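Local structure of ESX-5 secretion-associated protein EspG5 (Mycobacterium marinum, 6VJ5) at residues L83-L88 with V225-Y230; S240-K245 with V280-V285; K93-V98 with P112-R117; V12-F17 with A130-N135. The protein acts as a cytoplasmic chaperone for cognate PE/PPE proteins, preventing aggregation of PE/PPE dimers, and is required for secretion of LipY and PE31/PPE18. All coordinates share one frame; numbering follows the deposited sequence.

Interaction 1 (L83-L88 with V225-Y230); sequences LEVVAL and VYARQY
L83-L88 and V225-Y230 are antiparallel neighbours in the central sheet of EspG5, their short axes 4.5 Å apart at closest. Backbone bonds in both directions join E84 with R228 and V86 with Y226; V86 N to Y226 O is 2.6 Å and nearly straight. The apolar packing divides between two faces. On one, V85 CG2 meets A227 CB at 4.1 Å and A87 CB meets V225 CG2, with L286 of helix 275-286 packed on V85 and A227. On the other, V86 and Y226 lie side by side and point the same way. Y226 chi1 is 56°, setting CG between its own N and carbonyl carbon, and V86 CB makes a CH-pi contact over the ring face, 3.9 Å from the centroid. L88 CD1 comes up at the ring edge.

The polar cluster lies on the Y226 face too. R228 makes a salt bridge with E32 through NH2, while NH1 makes a weak one to E84 OE1 (3.5 Å); E32 also bonds Y226 OH. Side chains of another protein's chain pack on L88, Y226 and R228. Y230 OH takes a bond from R228 NE at 3.2 Å and donates to E84 OE1 at 2.5 Å, nearly along its C-O axis.

Interaction 2 (S240-K245 with V280-V285); sequences SVLSLK and VGVKTV
V280 O is gripped twice by T284, the residue whose CG2 comes within 4.5 Å of S240 OG across the contact: the hydroxyl OG1 donates at 2.8 Å and the backbone N at 2.9 Å, from opposite faces of the carbonyl plane. The T284 hydroxyl is thus satisfied inside the helix, while S240 OG is bonded to Q256 O. Between the segments there is no hydrogen bond, and the packing rests on L242, V285 and S240. V285 CG2 reaches the strand backbone, 3.7 Å from L242 N and 3.8 Å from S240 O, and also touches L242 CB. This is helix-on-sheet packing: helix 275-286 runs roughly antiparallel to strand 234-247, at 152° between the short segments, with 9.0 Å between their axes. L242 CG is anti to the backbone N (chi1 171°), and beyond it CD2 lies 4.2 Å from the carbonyl carbon of G281, which has no side chain on the helix face turned to L242. The same methyl meets V282 CG2 at 3.9 Å, the two side chains crossing at a slant. V282 in turn touches I150 and A151 of helix 147-159. V241 points away from helix 275-286 and packs on the backbone of another protein's chain, whose polar side chain is hydrogen-bonded to V241 O.

Interaction 3 (K93-V98 with P112-R117); sequences KLLYGV and PDNEFR
E115 reaches from the start of strand 115-123 to G97 in the loop that follows strand 83-91. The contact joins two beta turns, a type I' turn over L95-V98 and a type I turn over P112-E115. Extended beyond CG, the E115 chain crosses L94 at about a right angle, with L94 CD1 3.9 Å from E115 CG; L94 CG in turn sits over the centre of the Y96 ring, two residues on. The two carboxylate oxygens do different work. OE2 accepts G97 N at 2.8 Å through its syn lone pair. OE1 is met on the anti side by R117 NE at 2.6 Å, 27° out of the carboxylate plane, in a salt bridge to which R117 NH2 adds a weak bond. With two donors on OE1 and an amide on OE2, E115 is probably stabilised as the anion.

L95 and N114 form a second right-angled crossing. With chi1 at 75°, N114 CG lies between its own N and carbonyl carbon, and ND2 donates to K93 O at 2.9 Å; K93 O lies in the amide plane, whereas ND2 is tilted 32° from the carbonyl plane. N114 ND2 is bonded to R91 O as well. A water accepts from L95 N and donates to N114 OD1 and E115 OE2, tying the crossings together. At the end of the type I' turn the P112 ring lies against backbone, CG 3.4 Å from V98 O. Y96 O is bonded to a basic side chain of another protein's chain. The R117 guanidinium turns its edge to Y96 C and brings NH2 within 3.2 Å of G97 CA.

Interaction 4 (V12-F17 with A130-N135); sequences VNVDGF and AVRVGN
N13 and N135 bring their CA atoms within 5.5 Å where strand 10-13 gives way to helix 14-23 and the turn G134-N135 connects strand 126-133 to strand 136-141. N135 O faces the junction, making a CA-H...O contact with N13 CA at 3.1 Å. N13 is the N-cap of the helix. Its chi1 of 60° swings CG back over the backbone, and OD1 accepts G16 N at 2.7 Å nearly along the C=O axis, while N13 O takes the first helical bond, from F17 N.

Across the contact, R132 runs extended from CG to NE and lays its guanidinium beside the turn. NE and NH2 both grip G134 O, at 2.9 Å and 3.2 Å, with this oxygen in the guanidinium plane. NH2 adds a weak bond to N135 OD1 and a bond to R109 O, and NH1 reaches L33 O. Bonds from all three nitrogens thus restrict the rotation of the group. One face receives V14 from the first turn of the helix, the two side chains slanting across each other: V14 CG2 sits over the centre, 3.5 Å above the plane. That same methyl lies 3.4 Å from N135 O and 4.1 Å from N135 CB.

All four contacts reach one antiparallel sheet. Interaction 1 joins its central strands 83-91 and 221-231. Interaction 2, centred about 11 Å away, begins on the next strand, 234-247 (L242 O probably bonds V225 N), and brings in helix 275-286. Across strand 83-91, interaction 3 (centre about 17 Å from that of interaction 1) closes the loop to strand 115-123; R117 O probably bonds R132 N of interaction 4, their centres about 15 Å apart. Interactions 2 and 4, centres about 26 Å apart, flank the chain's centre. In sequence, interactions 1 and 4 interlock and interaction 2 comes last. Interactions 1, 2 and 3 touch another protein's chain, consistent with a sheet receiving a chaperoned partner.

Interaction 1 (L83-L88 with V225-Y230)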
loop_
_atom_site.group_PDB
_atom_site.type_symbol
_atom_site.label_atom_id
_atom_site.label_comp_id
_atom_site.label_asym_id
_atom_site.label_seq_id
_atom_site.Cartn_x
_atom_site.Cartn_y
_atom_site.Cartn_z
ATOM N N LEU C 83 11.325 -9.429 -22.256
ATOM C CA LEU C 83 11.340 -10.850 -21.960
ATOM C C LEU C 83 11.861 -11.055 -20.549
ATOM O O LEU C 83 12.819 -10.399 -20.130
ATOM C CB LEU C 83 12.227 -11.603 -22.952
ATOM C CG LEU C 83 12.343 -13.113 -22.773
ATOM C CD1 LEU C 83 11.013 -13.792 -23.036
ATOM C CD2 LEU C 83 13.427 -13.657 -23.694
ATOM N N GLU C 84 11.206 -11.951 -19.816
ATOM C CA GLU C 84 11.653 -12.370 -18.497
ATOM C C GLU C 84 11.697 -13.889 -18.460
ATOM O O GLU C 84 10.712 -14.550 -18.800
ATOM C CB GLU C 84 10.737 -11.845 -17.388
ATOM C CG GLU C 84 11.289 -10.633 -16.651
ATOM C CD GLU C 84 10.231 -9.908 -15.845
ATOM O OE1 GLU C 84 9.028 -10.117 -16.108
ATOM O OE2 GLU C 84 10.602 -9.125 -14.947
ATOM N N VAL C 85 12.851 -14.431 -18.088
ATOM C CA VAL C 85 13.031 -15.858 -17.853
ATOM C C VAL C 85 13.271 -16.040 -16.364
ATOM O O VAL C 85 14.141 -15.376 -15.787
ATOM C CB VAL C 85 14.201 -16.427 -18.674
ATOM C CG1 VAL C 85 14.444 -17.883 -18.319
ATOM C CG2 VAL C 85 13.920 -16.292 -20.164
ATOM N N VAL C 86 12.494 -16.915 -15.739
ATOM C CA VAL C 86 12.538 -17.108 -14.297
ATOM C C VAL C 86 12.958 -18.538 -13.999
ATOM O O VAL C 86 12.571 -19.470 -14.712
ATOM C CB VAL C 86 11.176 -16.798 -13.642
ATOM C CG1 VAL C 86 11.156 -17.305 -12.206
ATOM C CG2 VAL C 86 10.892 -15.307 -13.698
ATOM N N ALA C 87 13.738 -18.704 -12.931
ATOM C CA ALA C 87 14.129 -20.014 -12.422
ATOM C C ALA C 87 14.040 -19.978 -10.905
ATOM O O ALA C 87 14.654 -19.116 -10.268
ATOM C CB ALA C 87 15.546 -20.382 -12.869
ATOM N N LEU C 88 13.272 -20.897 -10.329
ATOM C CA LEU C 88 13.170 -21.048 -8.882
ATOM C C LEU C 88 13.866 -22.344 -8.496
ATOM O O LEU C 88 13.502 -23.414 -8.994
ATOM C CB LEU C 88 11.712 -21.072 -8.432
ATOM C CG LEU C 88 10.806 -19.997 -9.036
ATOM C CD1 LEU C 88 9.354 -20.259 -8.663
ATOM C CD2 LEU C 88 11.255 -18.612 -8.601
ATOM N N VAL C 225 11.426 -23.552 -14.162
ATOM C CA VAL C 225 11.896 -22.564 -15.125
ATOM C C VAL C 225 10.746 -22.209 -16.054
ATOM O O VAL C 225 10.112 -23.098 -16.632
ATOM C CB VAL C 225 13.102 -23.079 -15.934
ATOM C CG1 VAL C 225 13.634 -21.983 -16.845
ATOM C CG2 VAL C 225 14.189 -23.590 -15.001
ATOM N N TYR C 226 10.488 -20.911 -16.206
ATOM C CA TYR C 226 9.431 -20.426 -17.081
ATOM C C TYR C 226 9.769 -19.003 -17.504
ATOM O O TYR C 226 10.734 -18.401 -17.023
ATOM C CB TYR C 226 8.067 -20.495 -16.391
ATOM C CG TYR C 226 8.016 -19.741 -15.084
ATOM C CD1 TYR C 226 8.530 -20.298 -13.920
ATOM C CD2 TYR C 226 7.452 -18.474 -15.013
ATOM C CE1 TYR C 226 8.490 -19.616 -12.725
ATOM C CE2 TYR C 226 7.404 -17.781 -13.817
ATOM C CZ TYR C 226 7.924 -18.358 -12.677
ATOM O OH TYR C 226 7.885 -17.678 -11.483
ATOM N N ALA C 227 8.968 -18.470 -18.424
ATOM C CA ALA C 227 9.264 -17.178 -19.024
ATOM C C ALA C 227 7.996 -16.348 -19.175
ATOM O O ALA C 227 6.875 -16.864 -19.143
ATOM C CB ALA C 227 9.940 -17.339 -20.394
ATOM N N ARG C 228 8.200 -15.045 -19.366
ATOM C CA ARG C 228 7.123 -14.073 -19.501
ATOM C C ARG C 228 7.509 -13.072 -20.580
ATOM O O ARG C 228 8.655 -12.613 -20.628
ATOM C CB ARG C 228 6.864 -13.370 -18.162
ATOM C CG ARG C 228 5.400 -13.075 -17.876
ATOM C CD ARG C 228 5.130 -12.883 -16.368
ATOM N NE ARG C 228 6.320 -12.460 -15.634
ATOM C CZ ARG C 228 6.795 -13.072 -14.553
ATOM N NH1 ARG C 228 7.887 -12.618 -13.967
ATOM N NH2 ARG C 228 6.169 -14.124 -14.042
ATOM N N GLN C 229 6.557 -12.755 -21.457
ATOM C CA GLN C 229 6.770 -11.836 -22.566
ATOM C C GLN C 229 5.811 -10.657 -22.459
ATOM O O GLN C 229 4.700 -10.785 -21.932
ATOM C CB GLN C 229 6.570 -12.544 -23.910
ATOM C CG GLN C 229 7.613 -12.209 -24.956
ATOM C CD GLN C 229 7.402 -12.972 -26.250
ATOM O OE1 GLN C 229 6.354 -13.583 -26.463
ATOM N NE2 GLN C 229 8.401 -12.943 -27.122
ATOM N N TYR C 230 6.244 -9.502 -22.973
ATOM C CA TYR C 230 5.489 -8.261 -22.849
ATOM C C TYR C 230 5.366 -7.553 -24.194
ATOM O O TYR C 230 6.373 -7.291 -24.858
ATOM C CB TYR C 230 6.155 -7.310 -21.839
ATOM C CG TYR C 230 6.297 -7.871 -20.444
ATOM C CD1 TYR C 230 5.227 -7.856 -19.562
ATOM C CD2 TYR C 230 7.502 -8.407 -20.005
ATOM C CE1 TYR C 230 5.344 -8.366 -18.286
ATOM C CE2 TYR C 230 7.630 -8.920 -18.726
ATOM C CZ TYR C 230 6.547 -8.896 -17.872
ATOM O OH TYR C 230 6.654 -9.403 -16.597
HETATM O O HOH W 1 7.963 -7.322 -14.452
#

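Interaction 2 (S240-K245 with V280-V285)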
loop_
_atom_site.group_PDB
_atom_site.type_symbol
_atom_site.label_atom_id
_atom_site.label_comp_id
_atom_site.label_asym_id
_atom_site.label_seq_id
_atom_site.Cartn_x
_atom_site.Cartn_y
_atom_site.Cartn_z
ATOM N N SER C 240 4.241 -23.485 -21.068
ATOM C CA SER C 240 4.931 -24.642 -20.525
ATOM C C SER C 240 5.932 -24.211 -19.464
ATOM O O SER C 240 6.505 -23.120 -19.532
ATOM C CB SER C 240 5.663 -25.409 -21.634
ATOM O OG SER C 240 6.583 -26.335 -21.088
ATOM N N VAL C 241 6.137 -25.084 -18.480
ATOM C CA VAL C 241 7.142 -24.894 -17.443
ATOM C C VAL C 241 8.081 -26.091 -17.466
ATOM O O VAL C 241 7.642 -27.230 -17.657
ATOM C CB VAL C 241 6.507 -24.737 -16.046
ATOM C CG1 VAL C 241 7.585 -24.472 -14.992
ATOM C CG2 VAL C 241 5.471 -23.623 -16.049
ATOM N N LEU C 242 9.370 -25.832 -17.270
ATOM C CA LEU C 242 10.370 -26.880 -17.124
ATOM C C LEU C 242 10.617 -27.110 -15.641
ATOM O O LEU C 242 11.062 -26.197 -14.937
ATOM C CB LEU C 242 11.683 -26.520 -17.819
ATOM C CG LEU C 242 12.850 -27.471 -17.527
ATOM C CD1 LEU C 242 12.560 -28.870 -18.054
ATOM C CD2 LEU C 242 14.150 -26.927 -18.121
ATOM N N SER C 243 10.358 -28.327 -15.175
ATOM C CA SER C 243 10.640 -28.720 -13.801
ATOM C C SER C 243 11.737 -29.778 -13.797
ATOM O O SER C 243 11.591 -30.832 -14.427
ATOM C CB SER C 243 9.380 -29.251 -13.116
ATOM O OG SER C 243 9.685 -29.721 -11.817
ATOM N N LEU C 244 12.823 -29.498 -13.083
ATOM C CA LEU C 244 13.869 -30.470 -12.811
ATOM C C LEU C 244 13.780 -30.892 -11.352
ATOM O O LEU C 244 13.576 -30.051 -10.469
ATOM C CB LEU C 244 15.255 -29.894 -13.086
ATOM C CG LEU C 244 15.479 -29.238 -14.446
ATOM C CD1 LEU C 244 16.958 -28.886 -14.577
ATOM C CD2 LEU C 244 15.042 -30.133 -15.574
ATOM N N LYS C 245 13.945 -32.192 -11.100
ATOM C CA LYS C 245 13.866 -32.733 -9.750
ATOM C C LYS C 245 14.948 -33.779 -9.534
ATOM O O LYS C 245 15.216 -34.596 -10.420
ATOM C CB LYS C 245 12.497 -33.368 -9.482
ATOM C CG LYS C 245 11.319 -32.426 -9.661
ATOM C CD LYS C 245 10.000 -33.170 -9.502
ATOM C CE LYS C 245 8.812 -32.268 -9.786
ATOM N NZ LYS C 245 8.716 -31.149 -8.809
ATOM N N VAL C 280 16.636 -28.843 -24.516
ATOM C CA VAL C 280 15.385 -28.937 -25.262
ATOM C C VAL C 280 14.232 -28.380 -24.441
ATOM O O VAL C 280 13.313 -27.752 -24.981
ATOM C CB VAL C 280 15.120 -30.394 -25.681
ATOM C CG1 VAL C 280 13.732 -30.528 -26.301
ATOM C CG2 VAL C 280 16.190 -30.880 -26.645
ATOM N N GLY C 281 14.259 -28.599 -23.126
ATOM C CA GLY C 281 13.167 -28.130 -22.292
ATOM C C GLY C 281 13.136 -26.621 -22.172
ATOM O O GLY C 281 12.064 -26.008 -22.210
ATOM N N VAL C 282 14.308 -26.000 -22.022
ATOM C CA VAL C 282 14.378 -24.542 -21.977
ATOM C C VAL C 282 13.854 -23.953 -23.280
ATOM O O VAL C 282 13.039 -23.023 -23.284
ATOM C CB VAL C 282 15.820 -24.084 -21.689
ATOM C CG1 VAL C 282 15.951 -22.580 -21.902
ATOM C CG2 VAL C 282 16.226 -24.489 -20.277
ATOM N N LYS C 283 14.321 -24.490 -24.408
ATOM C CA LYS C 283 13.841 -24.017 -25.700
ATOM C C LYS C 283 12.329 -24.160 -25.809
ATOM O O LYS C 283 11.651 -23.280 -26.351
ATOM C CB LYS C 283 14.526 -24.788 -26.825
ATOM C CG LYS C 283 14.175 -24.289 -28.217
ATOM C CD LYS C 283 14.714 -25.216 -29.296
ATOM C CE LYS C 283 14.385 -24.685 -30.682
ATOM N NZ LYS C 283 15.118 -23.418 -30.963
ATOM N N THR C 284 11.782 -25.269 -25.301
ATOM C CA THR C 284 10.346 -25.506 -25.407
ATOM C C THR C 284 9.553 -24.515 -24.570
ATOM O O THR C 284 8.427 -24.158 -24.937
ATOM C CB THR C 284 10.020 -26.935 -24.978
ATOM O OG1 THR C 284 10.691 -27.861 -25.844
ATOM C CG2 THR C 284 8.525 -27.181 -25.038
ATOM N N VAL C 285 10.117 -24.079 -23.446
ATOM C CA VAL C 285 9.501 -23.011 -22.669
ATOM C C VAL C 285 9.455 -21.732 -23.491
ATOM O O VAL C 285 8.407 -21.089 -23.620
ATOM C CB VAL C 285 10.274 -22.808 -21.353
ATOM C CG1 VAL C 285 9.839 -21.520 -20.678
ATOM C CG2 VAL C 285 10.080 -24.006 -20.434
#

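Interaction 3 (K93-V98 with P112-R117)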
loop_
_atom_site.group_PDB
_atom_site.type_symbol
_atom_site.label_atom_id
_atom_site.label_comp_id
_atom_site.label_asym_id
_atom_site.label_seq_id
_atom_site.Cartn_x
_atom_site.Cartn_y
_atom_site.Cartn_z
ATOM N N LYS C 93 12.537 -29.974 -1.063
ATOM C CA LYS C 93 11.308 -29.757 -1.816
ATOM C C LYS C 93 11.119 -28.272 -2.110
ATOM O O LYS C 93 11.332 -27.416 -1.248
ATOM C CB LYS C 93 10.100 -30.303 -1.055
ATOM C CG LYS C 93 8.792 -30.129 -1.817
ATOM C CD LYS C 93 7.619 -30.787 -1.108
ATOM C CE LYS C 93 6.304 -30.448 -1.808
ATOM N NZ LYS C 93 6.286 -30.871 -3.239
ATOM N N LEU C 94 10.735 -27.969 -3.347
ATOM C CA LEU C 94 10.489 -26.596 -3.763
ATOM C C LEU C 94 9.119 -26.167 -3.253
ATOM O O LEU C 94 8.101 -26.786 -3.586
ATOM C CB LEU C 94 10.572 -26.484 -5.283
ATOM C CG LEU C 94 10.288 -25.109 -5.890
ATOM C CD1 LEU C 94 11.197 -24.057 -5.279
ATOM C CD2 LEU C 94 10.460 -25.163 -7.401
ATOM N N LEU C 95 9.094 -25.109 -2.445
ATOM C CA LEU C 95 7.880 -24.661 -1.782
ATOM C C LEU C 95 7.189 -23.515 -2.505
ATOM O O LEU C 95 6.162 -23.026 -2.024
ATOM C CB LEU C 95 8.203 -24.231 -0.350
ATOM C CG LEU C 95 8.794 -25.307 0.557
ATOM C CD1 LEU C 95 9.075 -24.689 1.918
ATOM C CD2 LEU C 95 7.866 -26.491 0.659
ATOM N N TYR C 96 7.738 -23.064 -3.630
ATOM C CA TYR C 96 7.134 -22.003 -4.433
ATOM C C TYR C 96 6.780 -20.788 -3.583
ATOM O O TYR C 96 5.718 -20.180 -3.732
ATOM C CB TYR C 96 5.915 -22.539 -5.181
ATOM C CG TYR C 96 6.280 -23.682 -6.092
ATOM C CD1 TYR C 96 6.882 -23.441 -7.316
ATOM C CD2 TYR C 96 6.049 -25.002 -5.723
ATOM C CE1 TYR C 96 7.233 -24.474 -8.158
ATOM C CE2 TYR C 96 6.401 -26.045 -6.560
ATOM C CZ TYR C 96 6.993 -25.773 -7.775
ATOM O OH TYR C 96 7.347 -26.804 -8.616
ATOM N N GLY C 97 7.694 -20.418 -2.691
ATOM C CA GLY C 97 7.573 -19.191 -1.941
ATOM C C GLY C 97 6.894 -19.309 -0.598
ATOM O O GLY C 97 6.967 -18.359 0.196
ATOM N N VAL C 98 6.258 -20.441 -0.308
ATOM C CA VAL C 98 5.463 -20.593 0.905
ATOM C C VAL C 98 6.399 -20.789 2.094
ATOM O O VAL C 98 7.097 -21.800 2.191
ATOM C CB VAL C 98 4.476 -21.762 0.789
ATOM C CG1 VAL C 98 3.631 -21.857 2.056
ATOM C CG2 VAL C 98 3.619 -21.616 -0.450
ATOM N N PRO C 112 11.283 -18.693 1.471
ATOM C CA PRO C 112 11.753 -19.837 2.264
ATOM C C PRO C 112 13.273 -19.912 2.283
ATOM O O PRO C 112 13.938 -19.665 1.275
ATOM C CB PRO C 112 11.135 -21.047 1.550
ATOM C CG PRO C 112 9.947 -20.485 0.809
ATOM C CD PRO C 112 10.381 -19.104 0.378
ATOM N N ASP C 113 13.822 -20.276 3.445
ATOM C CA ASP C 113 15.273 -20.327 3.597
ATOM C C ASP C 113 15.928 -21.320 2.644
ATOM O O ASP C 113 17.136 -21.218 2.399
ATOM C CB ASP C 113 15.652 -20.689 5.038
ATOM C CG ASP C 113 15.636 -19.492 5.972
ATOM O OD1 ASP C 113 15.765 -18.349 5.482
ATOM O OD2 ASP C 113 15.500 -19.692 7.197
ATOM N N ASN C 114 15.171 -22.274 2.107
ATOM C CA ASN C 114 15.712 -23.266 1.188
ATOM C C ASN C 114 15.567 -22.858 -0.272
ATOM O O ASN C 114 15.832 -23.679 -1.159
ATOM C CB ASN C 114 15.015 -24.615 1.394
ATOM C CG ASN C 114 13.606 -24.633 0.823
ATOM O OD1 ASN C 114 12.843 -23.687 1.006
ATOM N ND2 ASN C 114 13.261 -25.706 0.121
ATOM N N GLU C 115 15.147 -21.623 -0.543
ATOM C CA GLU C 115 14.783 -21.192 -1.886
ATOM C C GLU C 115 15.732 -20.104 -2.370
ATOM O O GLU C 115 16.161 -19.244 -1.596
ATOM C CB GLU C 115 13.331 -20.687 -1.922
ATOM C CG GLU C 115 12.587 -21.033 -3.199
ATOM C CD GLU C 115 11.121 -20.641 -3.162
ATOM O OE1 GLU C 115 10.744 -19.693 -3.877
ATOM O OE2 GLU C 115 10.340 -21.286 -2.428
ATOM N N PHE C 116 16.059 -20.172 -3.657
ATOM C CA PHE C 116 16.917 -19.223 -4.353
ATOM C C PHE C 116 16.174 -18.832 -5.625
ATOM O O PHE C 116 15.670 -19.703 -6.342
ATOM C CB PHE C 116 18.284 -19.851 -4.655
ATOM C CG PHE C 116 18.838 -20.674 -3.512
ATOM C CD1 PHE C 116 18.501 -22.016 -3.378
ATOM C CD2 PHE C 116 19.690 -20.109 -2.570
ATOM C CE1 PHE C 116 19.005 -22.780 -2.326
ATOM C CE2 PHE C 116 20.198 -20.870 -1.518
ATOM C CZ PHE C 116 19.854 -22.206 -1.399
ATOM N N ARG C 117 16.079 -17.533 -5.898
ATOM C CA ARG C 117 15.224 -17.031 -6.971
ATOM C C ARG C 117 16.054 -16.248 -7.974
ATOM O O ARG C 117 16.709 -15.265 -7.611
ATOM C CB ARG C 117 14.099 -16.158 -6.410
ATOM C CG ARG C 117 12.837 -16.938 -6.049
ATOM C CD ARG C 117 12.170 -16.423 -4.772
ATOM N NE ARG C 117 10.973 -17.202 -4.467
ATOM C CZ ARG C 117 9.735 -16.863 -4.823
ATOM N NH1 ARG C 117 9.508 -15.736 -5.488
ATOM N NH2 ARG C 117 8.721 -17.653 -4.505
HETATM O O HOH W 2 11.278 -23.774 -1.651
#

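Interaction 4 (V12-F17 with A130-N135)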
loop_
_atom_site.group_PDB
_atom_site.type_symbol
_atom_site.label_atom_id
_atom_site.label_comp_id
_atom_site.label_asym_id
_atom_site.label_seq_id
_atom_site.Cartn_x
_atom_site.Cartn_y
_atom_site.Cartn_z
ATOM N N VAL C 12 22.084 -5.740 -2.574
ATOM C CA VAL C 12 21.354 -4.934 -1.608
ATOM C C VAL C 12 20.346 -5.836 -0.914
ATOM O O VAL C 12 19.915 -6.855 -1.455
ATOM C CB VAL C 12 20.640 -3.739 -2.271
ATOM C CG1 VAL C 12 21.639 -2.870 -3.016
ATOM C CG2 VAL C 12 19.544 -4.232 -3.210
ATOM N N ASN C 13 19.970 -5.454 0.303
ATOM C CA ASN C 13 18.880 -6.148 0.972
ATOM C C ASN C 13 17.548 -5.702 0.364
ATOM O O ASN C 13 17.496 -4.893 -0.567
ATOM C CB ASN C 13 18.947 -5.927 2.484
ATOM C CG ASN C 13 18.837 -4.472 2.884
ATOM O OD1 ASN C 13 18.228 -3.661 2.190
ATOM N ND2 ASN C 13 19.422 -4.138 4.031
ATOM N N VAL C 14 16.453 -6.264 0.877
ATOM C CA VAL C 14 15.143 -5.998 0.293
ATOM C C VAL C 14 14.768 -4.531 0.465
ATOM O O VAL C 14 14.149 -3.928 -0.420
ATOM C CB VAL C 14 14.091 -6.931 0.918
ATOM C CG1 VAL C 14 12.689 -6.568 0.449
ATOM C CG2 VAL C 14 14.400 -8.383 0.577
ATOM N N ASP C 15 15.138 -3.935 1.600
ATOM C CA ASP C 15 14.878 -2.516 1.812
ATOM C C ASP C 15 15.629 -1.670 0.793
ATOM O O ASP C 15 15.059 -0.760 0.183
ATOM C CB ASP C 15 15.272 -2.121 3.238
ATOM C CG ASP C 15 14.259 -2.574 4.268
ATOM O OD1 ASP C 15 13.061 -2.660 3.925
ATOM O OD2 ASP C 15 14.660 -2.836 5.422
ATOM N N GLY C 16 16.916 -1.960 0.592
ATOM C CA GLY C 16 17.704 -1.176 -0.344
ATOM C C GLY C 16 17.210 -1.291 -1.772
ATOM O O GLY C 16 17.191 -0.306 -2.514
ATOM N N PHE C 17 16.800 -2.493 -2.181
ATOM C CA PHE C 17 16.291 -2.648 -3.537
ATOM C C PHE C 17 15.029 -1.826 -3.752
ATOM O O PHE C 17 14.784 -1.334 -4.860
ATOM C CB PHE C 17 16.006 -4.113 -3.842
ATOM C CG PHE C 17 15.773 -4.382 -5.297
ATOM C CD1 PHE C 17 14.532 -4.157 -5.869
ATOM C CD2 PHE C 17 16.801 -4.840 -6.097
ATOM C CE1 PHE C 17 14.319 -4.397 -7.209
ATOM C CE2 PHE C 17 16.594 -5.081 -7.441
ATOM C CZ PHE C 17 15.352 -4.859 -7.997
ATOM N N ALA C 130 18.900 -10.785 -11.912
ATOM C CA ALA C 130 18.478 -10.468 -10.552
ATOM C C ALA C 130 18.287 -11.781 -9.810
ATOM O O ALA C 130 17.460 -12.607 -10.212
ATOM C CB ALA C 130 17.190 -9.639 -10.546
ATOM N N VAL C 131 19.056 -11.978 -8.740
ATOM C CA VAL C 131 19.063 -13.230 -7.989
ATOM C C VAL C 131 18.827 -12.900 -6.526
ATOM O O VAL C 131 19.586 -12.125 -5.936
ATOM C CB VAL C 131 20.388 -13.997 -8.154
ATOM C CG1 VAL C 131 20.423 -15.228 -7.251
ATOM C CG2 VAL C 131 20.601 -14.370 -9.614
ATOM N N ARG C 132 17.795 -13.496 -5.937
ATOM C CA ARG C 132 17.475 -13.265 -4.538
ATOM C C ARG C 132 17.747 -14.517 -3.716
ATOM O O ARG C 132 17.309 -15.616 -4.080
ATOM C CB ARG C 132 16.019 -12.835 -4.346
ATOM C CG ARG C 132 15.662 -12.780 -2.871
ATOM C CD ARG C 132 14.375 -12.050 -2.560
ATOM N NE ARG C 132 14.150 -12.061 -1.114
ATOM C CZ ARG C 132 13.079 -11.561 -0.512
ATOM N NH1 ARG C 132 12.114 -10.993 -1.223
ATOM N NH2 ARG C 132 12.972 -11.631 0.808
ATOM N N VAL C 133 18.468 -14.339 -2.609
ATOM C CA VAL C 133 18.736 -15.387 -1.630
ATOM C C VAL C 133 18.519 -14.783 -0.249
ATOM O O VAL C 133 19.091 -13.737 0.068
ATOM C CB VAL C 133 20.167 -15.946 -1.740
ATOM C CG1 VAL C 133 20.417 -16.959 -0.626
ATOM C CG2 VAL C 133 20.398 -16.565 -3.106
ATOM N N GLY C 134 17.715 -15.437 0.572
ATOM C CA GLY C 134 17.387 -14.848 1.856
ATOM C C GLY C 134 16.727 -13.501 1.624
ATOM O O GLY C 134 15.700 -13.385 0.945
ATOM N N ASN C 135 17.318 -12.447 2.175
ATOM C CA ASN C 135 16.790 -11.100 2.011
ATOM C C ASN C 135 17.735 -10.217 1.212
ATOM O O ASN C 135 17.656 -8.989 1.305
ATOM C CB ASN C 135 16.484 -10.516 3.388
ATOM C CG ASN C 135 15.271 -11.179 4.024
ATOM O OD1 ASN C 135 14.354 -11.617 3.323
ATOM N ND2 ASN C 135 15.269 -11.273 5.346
#